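Local coordinates for molybdopterin-guanine dinucleotide biosynthesis protein B (Escherichia coli, PDB 1NP6), which binds GTP, hydrolyses it weakly, and may act as an adapter for efficient synthesis and use of the molybdopterin guanine dinucleotide cofactor, at the interface of chains A and B. Sequence-based numbering; all coordinates share one arbitrary frame. Chains: chain A/B, Molybdopterin-guanine dinucleotide biosynthesis protein B.

The interface of chains A and B. Residues chain A 59, 62-64; chain B 20, 23-24, 27, 39.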
loop_
_atom_site.group_PDB
_atom_site.type_symbol
_atom_site.label_atom_id
_atom_site.label_comp_id
_atom_site.label_asym_id
_atom_site.label_seq_id
_atom_site.Cartn_x
_atom_site.Cartn_y
_atom_site.Cartn_z
ATOM N N LEU A 59 -2.435 -11.077 -11.561
ATOM C CA LEU A 59 -0.965 -11.008 -11.538
ATOM C C LEU A 59 -0.390 -11.141 -10.122
ATOM O O LEU A 59 0.802 -11.427 -9.945
ATOM C CB LEU A 59 -0.467 -9.708 -12.178
ATOM C CG LEU A 59 -0.826 -9.441 -13.638
ATOM C CD1 LEU A 59 -1.551 -8.111 -13.756
ATOM C CD2 LEU A 59 0.417 -9.457 -14.500
ATOM N N ALA A 62 -0.635 -14.736 -9.955
ATOM C CA ALA A 62 0.475 -15.218 -10.775
ATOM C C ALA A 62 1.768 -15.244 -9.962
ATOM O O ALA A 62 2.655 -16.065 -10.210
ATOM C CB ALA A 62 0.631 -14.353 -12.022
ATOM N N GLY A 63 1.874 -14.331 -8.997
ATOM C CA GLY A 63 2.883 -14.461 -7.967
ATOM C C GLY A 63 3.797 -13.286 -7.676
ATOM O O GLY A 63 4.908 -13.512 -7.209
ATOM N N ALA A 64 3.369 -12.048 -7.918
ATOM C CA ALA A 64 4.166 -10.931 -7.397
ATOM C C ALA A 64 3.858 -10.730 -5.919
ATOM O O ALA A 64 2.723 -10.429 -5.544
ATOM C CB ALA A 64 3.972 -9.633 -8.213
ATOM N N THR B 20 -0.047 -7.254 -20.594
ATOM C CA THR B 20 -0.488 -7.807 -19.293
ATOM C C THR B 20 -0.605 -9.345 -19.323
ATOM O O THR B 20 -0.239 -10.037 -18.356
ATOM C CB THR B 20 -1.796 -7.145 -18.741
ATOM O OG1 THR B 20 -2.951 -7.804 -19.277
ATOM C CG2 THR B 20 -1.942 -5.681 -19.180
ATOM N N LEU B 23 2.953 -10.749 -19.071
ATOM C CA LEU B 23 3.397 -10.637 -17.675
ATOM C C LEU B 23 2.718 -11.671 -16.765
ATOM O O LEU B 23 3.337 -12.181 -15.826
ATOM C CB LEU B 23 3.184 -9.229 -17.148
ATOM C CG LEU B 23 4.335 -8.222 -17.092
ATOM C CD1 LEU B 23 5.569 -8.613 -17.893
ATOM C CD2 LEU B 23 3.844 -6.813 -17.459
ATOM N N LYS B 24 1.462 -11.994 -17.075
ATOM C CA LYS B 24 0.685 -13.023 -16.366
ATOM C C LYS B 24 1.342 -14.392 -16.367
ATOM O O LYS B 24 1.186 -15.136 -15.402
ATOM C CB LYS B 24 -0.729 -13.149 -16.953
ATOM C CG LYS B 24 -1.735 -12.210 -16.342
ATOM C CD LYS B 24 -3.126 -12.824 -16.343
ATOM C CE LYS B 24 -4.174 -11.844 -16.853
ATOM N NZ LYS B 24 -5.173 -12.523 -17.729
ATOM N N ILE B 27 5.815 -13.907 -14.818
ATOM C CA ILE B 27 6.004 -13.784 -13.373
ATOM C C ILE B 27 6.045 -15.166 -12.665
ATOM O O ILE B 27 6.970 -15.439 -11.896
ATOM C CB ILE B 27 4.965 -12.799 -12.752
ATOM C CG1 ILE B 27 5.338 -11.337 -13.104
ATOM C CG2 ILE B 27 4.881 -12.945 -11.224
ATOM C CD1 ILE B 27 4.187 -10.324 -12.928
ATOM N N LEU B 39 6.222 -5.711 -8.844
ATOM C CA LEU B 39 5.505 -5.144 -9.977
ATOM C C LEU B 39 4.983 -3.732 -9.670
ATOM O O LEU B 39 4.336 -3.508 -8.634
ATOM C CB LEU B 39 4.308 -6.012 -10.362
ATOM C CG LEU B 39 3.451 -5.528 -11.556
ATOM C CD1 LEU B 39 4.214 -5.570 -12.875
ATOM C CD2 LEU B 39 2.196 -6.375 -11.678
#
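This patch of the two-fold homodimer interface sets the short helix 59-62 of chain A and the turn after it against helix 19-32 and strand 37-42 of chain B. Helix 19-32 begins within the P-loop (Walker A motif), whose last residue, B:Thr20, is expected to help bind GTP, so the dimer contact shares a helix with the nucleotide-binding machinery. No polar bond crosses the patch; apolar surface does the work.

A:Leu59 hides more surface than any other residue here, although it is poorly ordered. Its first torsion (chi1 -60°) puts CG anti to the carbonyl carbon and carries the fork towards chain B. CB comes first, loosely facing CD2 of B:Leu39 at 4.3 Å, a strand residue that offers a branched apolar end. Next, CG lies 4.0 Å from CG of B:Lys24, and the two side chains cross at about a right angle. Lysine suits this edge because its CG methylene can pack while its amine reaches away from the contact. At the tip, CD2 rests on the helix, 3.8 Å from the backbone N of B:Lys24 and about as far from CB of B:Leu23, with the two leucines crossing obliquely. CD1 of B:Ile27 closes on the same methyl at 4.2 Å.

B:Ile27 has two branches to spend. With chi1 -74°, CG1 runs towards A:Leu59, whereas CG2 of B:Ile27, anti to the backbone N, meets the turn, 3.7 Å from backbone C of A:Gly63. Glycine fits there because its positive phi of 129° is readily adopted only without a side chain; CG2 packs on the peptide that joins it to A:Ala64, whose N is equally near. The small A:Ala64 then faces B:Leu39, their CB atoms 4.2 Å apart. On the helix side, alanine again permits close approach, with the CB methyl of A:Ala62 3.5 Å from the backbone O of B:Lys24.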